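Local coordinates for protein saframycin Mx1 synthetase B (Legionella pneumophila subsp. pneumophila, PDB 3KXW) that belongs to the ANL family of AMP-binding enzymes and holds 5'-O-[(S)-(dodecanoyloxy)(hydroxy)phosphoryl]adenosine in its ligand pocket, at residues A[352-355]-A[359-362]; A[400-405]-A[451-456]; A[475-480]-A[487-492]; A[519-524]-A[540-545]. One frame throughout, in Å; residues are numbered along the deposited sequence.

How the contacts relate
The four contacts follow one another along the chain, each closing before the next opens. Contacts 1 and 2 lie on the same side of the chain's centre, about 17 Å apart between centres, without touching. Contact 1 is a surface loop between strands 347-350 and 371-374. Contact 2 lies in the antiparallel sheet whose strand 450-456 borders the ligand pocket. Contacts 3 and 4 both fall in the Disco-interacting protein 2-like AMP domain range and pack helices 469-479 and 515-533 on one mixed sheet. Their centres are about 11 Å apart, and Gly487 touches Leu545. The two pairs are 35 to 39 Å apart between centres, so ligand site and C-terminal sheet are separate.

Contact 1. Residues A[352-355]-A[359-362]; sequences KEQF and RVHF
Gln354 reaches across to the backbone of His361 and grips it with both ends of its amide. At CB the side chain does not yet aim at residues 359-362. It bends at chi2 (-68°), which brings the amide across. Gln354 CD lies 3.7 Å from His361 O. Beyond it the amide divides its work. Gln354 OE1 accepts a hydrogen bond of 2.9 Å from His361 N, with the donor tilted 19° from the carbonyl plane. Gln354 NE2 gives one of 2.9 Å to His361 O, arriving in the carbonyl plane on a lone pair. Gln354 NE2 also bonds to Ala351 O. The two segments form a loop on the protein surface, between strands 347-350 and 371-374, and this amide bridges its two limbs. Next to it Phe355 and His361 make an edge-to-face stack. The Phe355 edge leads, with CD2 over the centre of the imidazole face, and the planes are 71° apart. Glu353 CG, two residues earlier, lies over the centre of one face of the Phe355 ring. The imidazole is held further by His361 NE2, which is hydrogen-bonded to Asp357 OD1. Arg359 turns outward and forms a salt bridge with Asp395.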
loop_
_atom_site.group_PDB
_atom_site.type_symbol
_atom_site.label_atom_id
_atom_site.label_comp_id
_atom_site.label_asym_id
_atom_site.label_seq_id
_atom_site.Cartn_x
_atom_site.Cartn_y
_atom_site.Cartn_z
ATOM N N LYS A 352 24.331 17.848 -7.560
ATOM C CA LYS A 352 23.232 18.435 -8.315
ATOM C C LYS A 352 23.311 18.022 -9.777
ATOM O O LYS A 352 22.303 17.717 -10.413
ATOM C CB LYS A 352 23.258 19.956 -8.226
ATOM C CG LYS A 352 22.027 20.583 -8.867
ATOM C CD LYS A 352 22.185 22.078 -9.093
ATOM C CE LYS A 352 20.937 22.659 -9.753
ATOM N NZ LYS A 352 20.605 21.975 -11.050
ATOM N N GLU A 353 24.524 18.028 -10.309
ATOM C CA GLU A 353 24.741 17.717 -11.705
ATOM C C GLU A 353 25.055 16.237 -11.875
ATOM O O GLU A 353 26.062 15.761 -11.369
ATOM C CB GLU A 353 25.907 18.553 -12.239
ATOM C CG GLU A 353 26.199 18.303 -13.695
ATOM C CD GLU A 353 25.035 18.668 -14.587
ATOM O OE1 GLU A 353 24.475 19.790 -14.425
ATOM O OE2 GLU A 353 24.679 17.838 -15.453
ATOM N N GLN A 354 24.204 15.527 -12.607
ATOM C CA GLN A 354 24.394 14.103 -12.852
ATOM C C GLN A 354 24.787 13.798 -14.291
ATOM O O GLN A 354 24.892 12.637 -14.684
ATOM C CB GLN A 354 23.127 13.334 -12.480
ATOM C CG GLN A 354 22.817 13.387 -11.005
ATOM C CD GLN A 354 23.846 12.633 -10.170
ATOM O OE1 GLN A 354 24.310 11.550 -10.549
ATOM N NE2 GLN A 354 24.200 13.195 -9.027
ATOM N N PHE A 355 24.991 14.852 -15.076
ATOM C CA PHE A 355 25.449 14.709 -16.456
ATOM C C PHE A 355 24.519 13.808 -17.263
ATOM O O PHE A 355 23.298 13.875 -17.091
ATOM C CB PHE A 355 26.904 14.212 -16.492
ATOM C CG PHE A 355 27.856 15.082 -15.707
ATOM C CD1 PHE A 355 28.385 16.244 -16.267
ATOM C CD2 PHE A 355 28.213 14.743 -14.408
ATOM C CE1 PHE A 355 29.250 17.044 -15.549
ATOM C CE2 PHE A 355 29.074 15.534 -13.681
ATOM C CZ PHE A 355 29.606 16.695 -14.253
ATOM N N ARG A 359 25.637 7.349 -15.036
ATOM C CA ARG A 359 26.400 6.995 -13.841
ATOM C C ARG A 359 26.046 7.930 -12.688
ATOM O O ARG A 359 25.598 9.053 -12.904
ATOM C CB ARG A 359 27.904 7.039 -14.137
ATOM C CG ARG A 359 28.286 6.100 -15.281
ATOM C CD ARG A 359 29.750 5.794 -15.299
ATOM N NE ARG A 359 30.086 4.884 -16.387
ATOM C CZ ARG A 359 30.262 3.572 -16.251
ATOM N NH1 ARG A 359 30.137 2.992 -15.065
ATOM N NH2 ARG A 359 30.579 2.833 -17.308
ATOM N N VAL A 360 26.224 7.446 -11.465
ATOM C CA VAL A 360 25.931 8.242 -10.286
ATOM C C VAL A 360 27.133 9.138 -9.965
ATOM O O VAL A 360 28.276 8.684 -9.925
ATOM C CB VAL A 360 25.585 7.363 -9.062
ATOM C CG1 VAL A 360 25.260 8.246 -7.835
ATOM C CG2 VAL A 360 24.424 6.399 -9.385
ATOM N N HIS A 361 26.845 10.409 -9.739
ATOM C CA HIS A 361 27.855 11.404 -9.413
ATOM C C HIS A 361 27.636 11.877 -7.994
ATOM O O HIS A 361 26.573 12.396 -7.656
ATOM C CB HIS A 361 27.806 12.529 -10.447
ATOM C CG HIS A 361 27.942 12.016 -11.844
ATOM N ND1 HIS A 361 29.165 11.721 -12.405
ATOM C CD2 HIS A 361 27.010 11.645 -12.754
ATOM C CE1 HIS A 361 28.982 11.231 -13.620
ATOM N NE2 HIS A 361 27.684 11.166 -13.853
ATOM N N PHE A 362 28.639 11.659 -7.154
ATOM C CA PHE A 362 28.506 11.846 -5.725
ATOM C C PHE A 362 29.059 13.209 -5.307
ATOM O O PHE A 362 29.808 13.828 -6.050
ATOM C CB PHE A 362 29.272 10.740 -4.996
ATOM C CG PHE A 362 28.732 9.362 -5.233
ATOM C CD1 PHE A 362 27.625 8.910 -4.534
ATOM C CD2 PHE A 362 29.348 8.507 -6.138
ATOM C CE1 PHE A 362 27.132 7.625 -4.741
ATOM C CE2 PHE A 362 28.863 7.227 -6.349
ATOM C CZ PHE A 362 27.761 6.783 -5.643
#

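Contact 2. Residues A[400-405]-A[451-456]; sequences GEIWVQ and LYVTGR. With 1ZZ (5'-O-[(S)-(dodecanoyloxy)(hydroxy)phosphoryl]adenosine), chain B.
Strands 400-405 and 450-456 belong to one antiparallel sheet that borders the ligand pocket. They are not direct neighbours, for strand 442-447 pairs with both. No hydrogen bond joins the two segments, and the contact is made by side chains alone. Ile402 meets Leu451 tip to tip. Ile402 CD1 lies 3.9 Å from Leu451 CD1 and 4.0 Å from Leu451 CD2, so it faces both branches of the leucine. Ile402 CD1 is also 4.1 Å from Val453 CG2. Tyr327 of strand 323-328 touches all three of these side chains, and Ile385 covers Ile402 and Leu451.

Val453 links this apolar cluster to the ligand. Val453 CG2 lies between Ile402 CD1 and the ligand. Val453 CG1, anti to the backbone N (chi1 -180°), is 3.5 Å from C21 in the adenine of 5'-O-[(S)-(dodecanoyloxy)(hydroxy)phosphoryl]adenosine. Further along, Arg456 bends at chi2 and chi3 beside the ribose. Arg456 NH1 is 3.8 Å from O8 of the ligand, which is a loose approach. The firmer partners of Arg456 NH1 are Asp442, by a salt bridge, and Thr440 O. Asp442 OD2 is hydrogen-bonded to the ligand in turn. Between Val453 and Arg456, Thr454 and Gly455 both face Leu443 in a classic beta bulge.

On the other strand Trp403 NE1 gives a hydrogen bond of 2.9 Å to Glu401 OE1, which also pairs with Arg439. The chemistry implies two kinds of support for the ligand. Val453 packs over one face of the adenine, offset to its rim at C21. Arg456 lines the pocket by the ribose hydroxyls and, through its salt bridge, probably also helps to position Asp442.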
loop_
_atom_site.group_PDB
_atom_site.type_symbol
_atom_site.label_atom_id
_atom_site.label_comp_id
_atom_site.label_asym_id
_atom_site.label_seq_id
_atom_site.Cartn_x
_atom_site.Cartn_y
_atom_site.Cartn_z
ATOM N N GLY A 400 20.093 1.899 -13.812
ATOM C CA GLY A 400 19.380 1.147 -14.823
ATOM C C GLY A 400 18.066 0.675 -14.237
ATOM O O GLY A 400 17.682 1.096 -13.143
ATOM N N GLU A 401 17.372 -0.187 -14.968
ATOM C CA GLU A 401 16.118 -0.719 -14.479
ATOM C C GLU A 401 16.351 -1.813 -13.448
ATOM O O GLU A 401 17.266 -2.621 -13.567
ATOM C CB GLU A 401 15.225 -1.226 -15.612
ATOM C CG GLU A 401 13.840 -1.646 -15.119
ATOM C CD GLU A 401 12.933 -2.162 -16.236
ATOM O OE1 GLU A 401 13.446 -2.572 -17.302
ATOM O OE2 GLU A 401 11.704 -2.176 -16.059
ATOM N N ILE A 402 15.505 -1.825 -12.424
ATOM C CA ILE A 402 15.595 -2.835 -11.402
ATOM C C ILE A 402 14.909 -4.082 -11.935
ATOM O O ILE A 402 13.714 -4.069 -12.210
ATOM C CB ILE A 402 14.962 -2.332 -10.091
ATOM C CG1 ILE A 402 15.797 -1.149 -9.557
ATOM C CG2 ILE A 402 14.855 -3.473 -9.062
ATOM C CD1 ILE A 402 15.102 -0.301 -8.494
ATOM N N TRP A 403 15.687 -5.137 -12.138
ATOM C CA TRP A 403 15.158 -6.446 -12.536
ATOM C C TRP A 403 15.227 -7.420 -11.355
ATOM O O TRP A 403 16.210 -7.432 -10.604
ATOM C CB TRP A 403 15.971 -7.023 -13.718
ATOM C CG TRP A 403 15.696 -6.350 -15.024
ATOM C CD1 TRP A 403 15.262 -5.078 -15.212
ATOM C CD2 TRP A 403 15.858 -6.920 -16.338
ATOM N NE1 TRP A 403 15.125 -4.817 -16.560
ATOM C CE2 TRP A 403 15.494 -5.931 -17.269
ATOM C CE3 TRP A 403 16.297 -8.166 -16.809
ATOM C CZ2 TRP A 403 15.511 -6.156 -18.651
ATOM C CZ3 TRP A 403 16.325 -8.390 -18.177
ATOM C CH2 TRP A 403 15.944 -7.386 -19.083
ATOM N N VAL A 404 14.204 -8.255 -11.215
ATOM C CA VAL A 404 14.081 -9.116 -10.041
ATOM C C VAL A 404 13.884 -10.565 -10.438
ATOM O O VAL A 404 13.204 -10.840 -11.417
ATOM C CB VAL A 404 12.892 -8.670 -9.177
ATOM C CG1 VAL A 404 12.753 -9.553 -7.947
ATOM C CG2 VAL A 404 13.062 -7.197 -8.795
ATOM N N GLN A 405 14.475 -11.483 -9.678
ATOM C CA GLN A 405 14.224 -12.922 -9.856
ATOM C C GLN A 405 14.178 -13.657 -8.529
ATOM O O GLN A 405 15.054 -13.467 -7.687
ATOM C CB GLN A 405 15.290 -13.573 -10.772
ATOM C CG GLN A 405 15.263 -15.107 -10.727
ATOM C CD GLN A 405 16.220 -15.743 -11.725
ATOM O OE1 GLN A 405 17.438 -15.517 -11.680
ATOM N NE2 GLN A 405 15.676 -16.546 -12.634
ATOM N N LEU A 451 20.488 -1.235 -2.472
ATOM C CA LEU A 451 19.736 -0.705 -3.597
ATOM C C LEU A 451 19.271 0.706 -3.284
ATOM O O LEU A 451 18.619 0.938 -2.264
ATOM C CB LEU A 451 18.525 -1.603 -3.893
ATOM C CG LEU A 451 17.611 -1.025 -4.973
ATOM C CD1 LEU A 451 18.311 -1.048 -6.333
ATOM C CD2 LEU A 451 16.311 -1.804 -5.022
ATOM N N TYR A 452 19.597 1.630 -4.186
ATOM C CA TYR A 452 19.160 3.010 -4.129
ATOM C C TYR A 452 18.173 3.248 -5.266
ATOM O O TYR A 452 18.546 3.235 -6.432
ATOM C CB TYR A 452 20.369 3.954 -4.206
ATOM C CG TYR A 452 21.217 3.843 -2.957
ATOM C CD1 TYR A 452 21.060 4.735 -1.914
ATOM C CD2 TYR A 452 22.146 2.817 -2.812
ATOM C CE1 TYR A 452 21.822 4.629 -0.765
ATOM C CE2 TYR A 452 22.909 2.695 -1.657
ATOM C CZ TYR A 452 22.727 3.605 -0.639
ATOM O OH TYR A 452 23.476 3.509 0.519
ATOM N N VAL A 453 16.895 3.388 -4.923
ATOM C CA VAL A 453 15.865 3.641 -5.929
ATOM C C VAL A 453 15.886 5.123 -6.328
ATOM O O VAL A 453 15.868 6.007 -5.477
ATOM C CB VAL A 453 14.465 3.221 -5.418
ATOM C CG1 VAL A 453 13.394 3.486 -6.483
ATOM C CG2 VAL A 453 14.470 1.767 -4.999
ATOM N N THR A 454 15.954 5.403 -7.628
ATOM C CA THR A 454 16.085 6.787 -8.082
ATOM C C THR A 454 14.822 7.369 -8.736
ATOM O O THR A 454 14.683 8.583 -8.844
ATOM C CB THR A 454 17.294 6.976 -9.052
ATOM O OG1 THR A 454 17.186 6.070 -10.156
ATOM C CG2 THR A 454 18.612 6.722 -8.343
ATOM N N GLY A 455 13.929 6.514 -9.211
ATOM C CA GLY A 455 12.753 6.998 -9.920
ATOM C C GLY A 455 12.083 5.917 -10.738
ATOM O O GLY A 455 12.348 4.730 -10.527
ATOM N N ARG A 456 11.228 6.334 -11.674
ATOM C CA ARG A 456 10.528 5.429 -12.583
ATOM C C ARG A 456 11.059 5.688 -13.980
ATOM O O ARG A 456 11.472 6.801 -14.282
ATOM C CB ARG A 456 9.022 5.716 -12.588
ATOM C CG ARG A 456 8.277 5.456 -11.288
ATOM C CD ARG A 456 7.925 3.996 -11.100
ATOM N NE ARG A 456 7.118 3.432 -12.196
ATOM C CZ ARG A 456 6.950 2.122 -12.395
ATOM N NH1 ARG A 456 7.537 1.243 -11.594
ATOM N NH2 ARG A 456 6.217 1.684 -13.405
HETATM P P 1ZZ B . 2.900 -1.809 -5.293
HETATM C C1 1ZZ B . 5.690 -6.868 8.148
HETATM N N1 1ZZ B . 8.200 1.713 -4.391
HETATM O O1 1ZZ B . 4.530 -0.739 -2.682
HETATM C C2 1ZZ B . 5.772 -5.750 7.100
HETATM N N2 1ZZ B . 9.044 0.787 -2.539
HETATM O O2 1ZZ B . 3.425 -2.448 -3.850
HETATM C C3 1ZZ B . 6.705 -6.116 5.938
HETATM N N3 1ZZ B . 9.961 3.638 -4.655
HETATM O O3 1ZZ B . 2.825 -2.869 -6.276
HETATM C C4 1ZZ B . 6.442 -5.215 4.722
HETATM N N4 1ZZ B . 11.587 3.593 -2.876
HETATM O O4 1ZZ B . 1.446 -1.152 -5.045
HETATM C C5 1ZZ B . 7.603 -5.218 3.713
HETATM N N5 1ZZ B . 11.680 1.980 -1.189
HETATM O O5 1ZZ B . 3.907 -0.586 -5.814
HETATM C C6 1ZZ B . 7.286 -4.194 2.614
HETATM O O6 1ZZ B . 5.990 1.312 -5.444
HETATM C C7 1ZZ B . 8.305 -3.816 1.511
HETATM O O7 1ZZ B . 7.735 2.045 -7.655
HETATM C C8 1ZZ B . 7.969 -2.678 0.527
HETATM O O8 1ZZ B . 7.356 -0.359 -8.114
HETATM C C9 1ZZ B . 7.086 -3.234 -0.602
HETATM C C10 1ZZ B . 6.120 -2.198 -1.224
HETATM C C11 1ZZ B . 5.116 -2.960 -2.135
HETATM C C12 1ZZ B . 4.641 -2.005 -3.248
HETATM C C13 1ZZ B . 5.296 -0.794 -5.950
HETATM C C14 1ZZ B . 5.915 0.389 -6.363
HETATM C C15 1ZZ B . 7.381 0.170 -6.886
HETATM C C16 1ZZ B . 7.950 1.359 -6.804
HETATM C C17 1ZZ B . 7.414 1.816 -5.537
HETATM C C18 1ZZ B . 8.093 0.667 -3.387
HETATM C C19 1ZZ B . 9.831 1.993 -2.939
HETATM C C20 1ZZ B . 9.355 2.487 -4.044
HETATM C C21 1ZZ B . 11.000 4.202 -4.086
HETATM C C22 1ZZ B . 11.084 2.601 -2.345
#

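Contact 3. Residues A[475-480]-A[487-492]; sequences FSLMHS and GKCAAF
Cys489 puts its sulfur between two side chains of helix 469-479. The buried part of the contact is the packing of Leu477 on Cys489. Leu477 CD1 lies 3.7 Å from Cys489 SG, and Leu477 CB is 3.8 Å from Cys489 SG. The Cys489 sulfur stands between its own backbone N and carbonyl carbon (chi1 74°), which points it at the helix.

The end formed by Met478 and Gly487 is close too, but it is partly exposed and faces solvent more. Met478 is a selenomethionine, and its chain is bent at chi2 and chi3. This folds its end back over the strand, where Met478 CE comes 3.6 Å from Gly487 O and 3.8 Å from Cys489 SG. Lys488 beside them is exposed, and its side chain starts away from the helix. No hydrogen bond crosses the contact anywhere.

Helix and strand run nearly antiparallel, at 155°, with the axes of residues 475-479 and 487-492 8.7 Å apart. Strand 486-496 is an outermost strand of its mixed sheet and pairs with strand 499-508. Leu477 also touches Val504 of that strand and Leu528 of helix 515-533. Helix 554-567 touches Lys488, Ala490 and Phe492, and Glu474 of helix 469-479 touches Cys489 and Ala490.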
loop_
_atom_site.group_PDB
_atom_site.type_symbol
_atom_site.label_atom_id
_atom_site.label_comp_id
_atom_site.label_asym_id
_atom_site.label_seq_id
_atom_site.Cartn_x
_atom_site.Cartn_y
_atom_site.Cartn_z
ATOM N N PHE A 475 -12.953 16.094 -9.768
ATOM C CA PHE A 475 -14.327 15.596 -9.678
ATOM C C PHE A 475 -14.713 15.273 -8.239
ATOM O O PHE A 475 -15.804 15.651 -7.779
ATOM C CB PHE A 475 -14.527 14.350 -10.540
ATOM C CG PHE A 475 -15.935 13.813 -10.502
ATOM C CD1 PHE A 475 -16.866 14.222 -11.438
ATOM C CD2 PHE A 475 -16.322 12.904 -9.522
ATOM C CE1 PHE A 475 -18.168 13.733 -11.407
ATOM C CE2 PHE A 475 -17.626 12.416 -9.479
ATOM C CZ PHE A 475 -18.548 12.837 -10.432
ATOM N N SER A 476 -13.830 14.550 -7.547
ATOM C CA SER A 476 -14.043 14.191 -6.154
ATOM C C SER A 476 -14.294 15.426 -5.287
ATOM O O SER A 476 -15.253 15.462 -4.512
ATOM C CB SER A 476 -12.857 13.370 -5.609
ATOM O OG SER A 476 -12.889 12.034 -6.110
ATOM N N LEU A 477 -13.439 16.435 -5.435
ATOM C CA LEU A 477 -13.559 17.666 -4.650
ATOM C C LEU A 477 -14.897 18.337 -4.925
ATOM O O LEU A 477 -15.608 18.772 -4.002
ATOM C CB LEU A 477 -12.403 18.630 -4.989
ATOM C CG LEU A 477 -11.031 18.184 -4.482
ATOM C CD1 LEU A 477 -9.870 18.873 -5.210
ATOM C CD2 LEU A 477 -10.945 18.463 -2.997
HETATM N N MSE A 478 -15.245 18.413 -6.203
HETATM C CA MSE A 478 -16.469 19.100 -6.598
HETATM C C MSE A 478 -17.708 18.333 -6.169
HETATM O O MSE A 478 -18.772 18.921 -5.977
HETATM C CB MSE A 478 -16.462 19.371 -8.099
HETATM C CG MSE A 478 -15.366 20.360 -8.502
HETATM SE SE MSE A 478 -15.549 22.177 -7.683
HETATM C CE MSE A 478 -14.573 21.930 -5.982
ATOM N N HIS A 479 -17.567 17.026 -5.989
ATOM C CA HIS A 479 -18.722 16.202 -5.628
ATOM C C HIS A 479 -18.807 15.813 -4.154
ATOM O O HIS A 479 -19.720 15.092 -3.725
ATOM C CB HIS A 479 -18.819 15.009 -6.564
ATOM C CG HIS A 479 -19.098 15.415 -7.981
ATOM N ND1 HIS A 479 -20.338 15.264 -8.571
ATOM C CD2 HIS A 479 -18.316 16.029 -8.904
ATOM C CE1 HIS A 479 -20.294 15.728 -9.808
ATOM N NE2 HIS A 479 -19.081 16.203 -10.033
ATOM N N SER A 480 -17.867 16.312 -3.365
ATOM C CA SER A 480 -17.880 16.058 -1.933
ATOM C C SER A 480 -18.507 17.266 -1.267
ATOM O O SER A 480 -18.648 18.313 -1.897
ATOM C CB SER A 480 -16.463 15.899 -1.413
ATOM O OG SER A 480 -15.824 17.157 -1.407
ATOM N N GLY A 487 -14.745 27.416 -4.370
ATOM C CA GLY A 487 -15.123 27.762 -5.725
ATOM C C GLY A 487 -14.622 26.643 -6.619
ATOM O O GLY A 487 -14.939 25.462 -6.398
ATOM N N LYS A 488 -13.818 27.019 -7.607
ATOM C CA LYS A 488 -13.180 26.059 -8.500
ATOM C C LYS A 488 -11.907 25.436 -7.916
ATOM O O LYS A 488 -11.317 25.949 -6.962
ATOM C CB LYS A 488 -12.893 26.708 -9.860
ATOM C CG LYS A 488 -14.160 27.050 -10.652
ATOM C CD LYS A 488 -15.012 25.814 -10.832
ATOM C CE LYS A 488 -16.062 26.031 -11.892
ATOM N NZ LYS A 488 -16.817 27.288 -11.616
ATOM N N CYS A 489 -11.478 24.323 -8.497
ATOM C CA CYS A 489 -10.284 23.653 -8.009
ATOM C C CYS A 489 -9.474 23.056 -9.165
ATOM O O CYS A 489 -9.967 22.899 -10.282
ATOM C CB CYS A 489 -10.653 22.546 -7.011
ATOM S SG CYS A 489 -11.377 21.041 -7.757
ATOM N N ALA A 490 -8.238 22.702 -8.872
ATOM C CA ALA A 490 -7.374 22.098 -9.863
ATOM C C ALA A 490 -6.383 21.212 -9.123
ATOM O O ALA A 490 -5.996 21.523 -8.006
ATOM C CB ALA A 490 -6.652 23.166 -10.662
ATOM N N ALA A 491 -6.025 20.086 -9.734
ATOM C CA ALA A 491 -5.044 19.168 -9.159
ATOM C C ALA A 491 -4.000 18.857 -10.216
ATOM O O ALA A 491 -4.326 18.704 -11.373
ATOM C CB ALA A 491 -5.721 17.887 -8.714
ATOM N N PHE A 492 -2.747 18.746 -9.802
ATOM C CA PHE A 492 -1.680 18.469 -10.743
ATOM C C PHE A 492 -0.453 18.071 -9.974
ATOM O O PHE A 492 -0.351 18.332 -8.776
ATOM C CB PHE A 492 -1.386 19.688 -11.620
ATOM C CG PHE A 492 -1.203 20.963 -10.857
ATOM C CD1 PHE A 492 0.064 21.392 -10.479
ATOM C CD2 PHE A 492 -2.291 21.732 -10.496
ATOM C CE1 PHE A 492 0.238 22.568 -9.764
ATOM C CE2 PHE A 492 -2.120 22.912 -9.776
ATOM C CZ PHE A 492 -0.856 23.332 -9.421
#

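Contact 4. Residues A[519-524]-A[540-545]; sequences DNLFNE and IVLIPL
Phe522 brings the edge of its ring to Ile540 of strand 539-544, and Leu542 meets the ring obliquely. Ile540 CG2 sits near the ring plane, 3.6 Å from Phe522 CD1. Leu542 CG is 3.7 Å from Phe522 CE1, and Leu542 CD1 is 3.8 Å from Phe522 CZ. Ile540 also extends its CD1 to the helix backbone, 3.6 Å from Phe522 O. Next to Phe522 in the chain, Leu521 meets Leu542 tip to tip, with their CD2 atoms 4.0 Å apart. All four side chains are buried, and no hydrogen bond crosses the contact.

Phe522 CG lies beside the backbone N (chi1 -67°), which carries the ring toward the strand although its CB does not point there directly. Outside the pair, Trp576 of strand 574-577 stacks on the Phe522 ring and touches Ile540. Met513 touches Leu521, and Val508 touches Leu542.

The axes of residues 519-524 and 540-544 are 10.0 Å apart, with their directions at 130°. Both belong to a beta-alpha-beta unit of strand 499-508, helix 515-533 and strand 539-544. In the mixed sheet, strand 539-544 lies between its parallel partner 499-508 and the antiparallel strand 574-577, and helix 515-533 packs across this part of it.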
loop_
_atom_site.group_PDB
_atom_site.type_symbol
_atom_site.label_atom_id
_atom_site.label_comp_id
_atom_site.label_asym_id
_atom_site.label_seq_id
_atom_site.Cartn_x
_atom_site.Cartn_y
_atom_site.Cartn_z
ATOM N N ASP A 519 -7.029 24.534 8.607
ATOM C CA ASP A 519 -6.488 23.243 9.007
ATOM C C ASP A 519 -7.446 22.089 8.784
ATOM O O ASP A 519 -7.047 21.051 8.246
ATOM C CB ASP A 519 -6.016 23.292 10.460
ATOM C CG ASP A 519 -4.723 24.069 10.611
ATOM O OD1 ASP A 519 -4.171 24.510 9.578
ATOM O OD2 ASP A 519 -4.241 24.240 11.751
ATOM N N ASN A 520 -8.699 22.261 9.203
ATOM C CA ASN A 520 -9.741 21.263 8.996
ATOM C C ASN A 520 -9.932 20.999 7.512
ATOM O O ASN A 520 -10.023 19.854 7.079
ATOM C CB ASN A 520 -11.077 21.764 9.591
ATOM C CG ASN A 520 -11.118 21.684 11.111
ATOM O OD1 ASN A 520 -10.418 20.865 11.719
ATOM N ND2 ASN A 520 -11.956 22.533 11.741
ATOM N N LEU A 521 -9.974 22.070 6.729
ATOM C CA LEU A 521 -10.156 21.936 5.282
ATOM C C LEU A 521 -9.017 21.142 4.639
ATOM O O LEU A 521 -9.276 20.240 3.846
ATOM C CB LEU A 521 -10.277 23.310 4.610
ATOM C CG LEU A 521 -10.334 23.318 3.078
ATOM C CD1 LEU A 521 -11.448 22.382 2.553
ATOM C CD2 LEU A 521 -10.540 24.737 2.576
ATOM N N PHE A 522 -7.777 21.491 4.983
ATOM C CA PHE A 522 -6.589 20.784 4.480
ATOM C C PHE A 522 -6.670 19.292 4.805
ATOM O O PHE A 522 -6.403 18.448 3.958
ATOM C CB PHE A 522 -5.284 21.338 5.081
ATOM C CG PHE A 522 -4.948 22.741 4.648
ATOM C CD1 PHE A 522 -5.086 23.131 3.324
ATOM C CD2 PHE A 522 -4.472 23.664 5.577
ATOM C CE1 PHE A 522 -4.779 24.433 2.944
ATOM C CE2 PHE A 522 -4.162 24.959 5.210
ATOM C CZ PHE A 522 -4.326 25.349 3.901
ATOM N N ASN A 523 -7.027 18.976 6.044
ATOM C CA ASN A 523 -7.186 17.579 6.444
ATOM C C ASN A 523 -8.299 16.847 5.694
ATOM O O ASN A 523 -8.146 15.683 5.329
ATOM C CB ASN A 523 -7.361 17.473 7.964
ATOM C CG ASN A 523 -6.164 18.021 8.718
ATOM O OD1 ASN A 523 -5.045 17.976 8.220
ATOM N ND2 ASN A 523 -6.393 18.551 9.919
ATOM N N GLU A 524 -9.411 17.539 5.447
ATOM C CA GLU A 524 -10.532 16.948 4.719
ATOM C C GLU A 524 -10.139 16.671 3.289
ATOM O O GLU A 524 -10.524 15.653 2.706
ATOM C CB GLU A 524 -11.752 17.883 4.746
ATOM C CG GLU A 524 -12.460 17.869 6.082
ATOM C CD GLU A 524 -13.401 19.048 6.284
ATOM O OE1 GLU A 524 -13.331 20.028 5.504
ATOM O OE2 GLU A 524 -14.197 19.004 7.248
ATOM N N ILE A 540 -1.265 21.807 -0.673
ATOM C CA ILE A 540 -2.581 22.382 -0.958
ATOM C C ILE A 540 -2.484 23.888 -0.922
ATOM O O ILE A 540 -1.938 24.444 0.028
ATOM C CB ILE A 540 -3.651 21.941 0.083
ATOM C CG1 ILE A 540 -3.739 20.416 0.112
ATOM C CG2 ILE A 540 -5.019 22.569 -0.247
ATOM C CD1 ILE A 540 -4.649 19.892 1.188
ATOM N N VAL A 541 -3.033 24.544 -1.944
ATOM C CA VAL A 541 -3.005 26.005 -2.004
ATOM C C VAL A 541 -4.422 26.563 -2.080
ATOM O O VAL A 541 -5.222 26.113 -2.902
ATOM C CB VAL A 541 -2.222 26.522 -3.249
ATOM C CG1 VAL A 541 -2.058 28.020 -3.163
ATOM C CG2 VAL A 541 -0.847 25.859 -3.339
ATOM N N LEU A 542 -4.711 27.555 -1.237
ATOM C CA LEU A 542 -6.025 28.175 -1.180
ATOM C C LEU A 542 -5.881 29.574 -1.769
ATOM O O LEU A 542 -4.927 30.274 -1.456
ATOM C CB LEU A 542 -6.538 28.258 0.278
ATOM C CG LEU A 542 -6.675 26.933 1.058
ATOM C CD1 LEU A 542 -7.301 27.131 2.456
ATOM C CD2 LEU A 542 -7.460 25.852 0.280
ATOM N N ILE A 543 -6.821 29.956 -2.624
ATOM C CA ILE A 543 -6.838 31.279 -3.230
ATOM C C ILE A 543 -8.272 31.822 -3.206
ATOM O O ILE A 543 -9.209 31.063 -2.987
ATOM C CB ILE A 543 -6.311 31.213 -4.673
ATOM C CG1 ILE A 543 -7.242 30.373 -5.554
ATOM C CG2 ILE A 543 -4.871 30.647 -4.687
ATOM C CD1 ILE A 543 -6.930 30.518 -7.022
ATOM N N PRO A 544 -8.446 33.135 -3.442
ATOM C CA PRO A 544 -9.783 33.744 -3.395
ATOM C C PRO A 544 -10.697 33.291 -4.529
ATOM O O PRO A 544 -10.242 32.827 -5.573
ATOM C CB PRO A 544 -9.494 35.257 -3.538
ATOM C CG PRO A 544 -8.055 35.423 -3.173
ATOM C CD PRO A 544 -7.401 34.150 -3.676
ATOM N N LEU A 545 -11.998 33.433 -4.303
ATOM C CA LEU A 545 -13.006 33.191 -5.323
ATOM C C LEU A 545 -12.713 33.960 -6.600
ATOM O O LEU A 545 -12.190 35.069 -6.559
ATOM C CB LEU A 545 -14.385 33.616 -4.817
ATOM C CG LEU A 545 -15.348 32.582 -4.262
ATOM C CD1 LEU A 545 -16.777 33.147 -4.339
ATOM C CD2 LEU A 545 -15.259 31.246 -5.011
#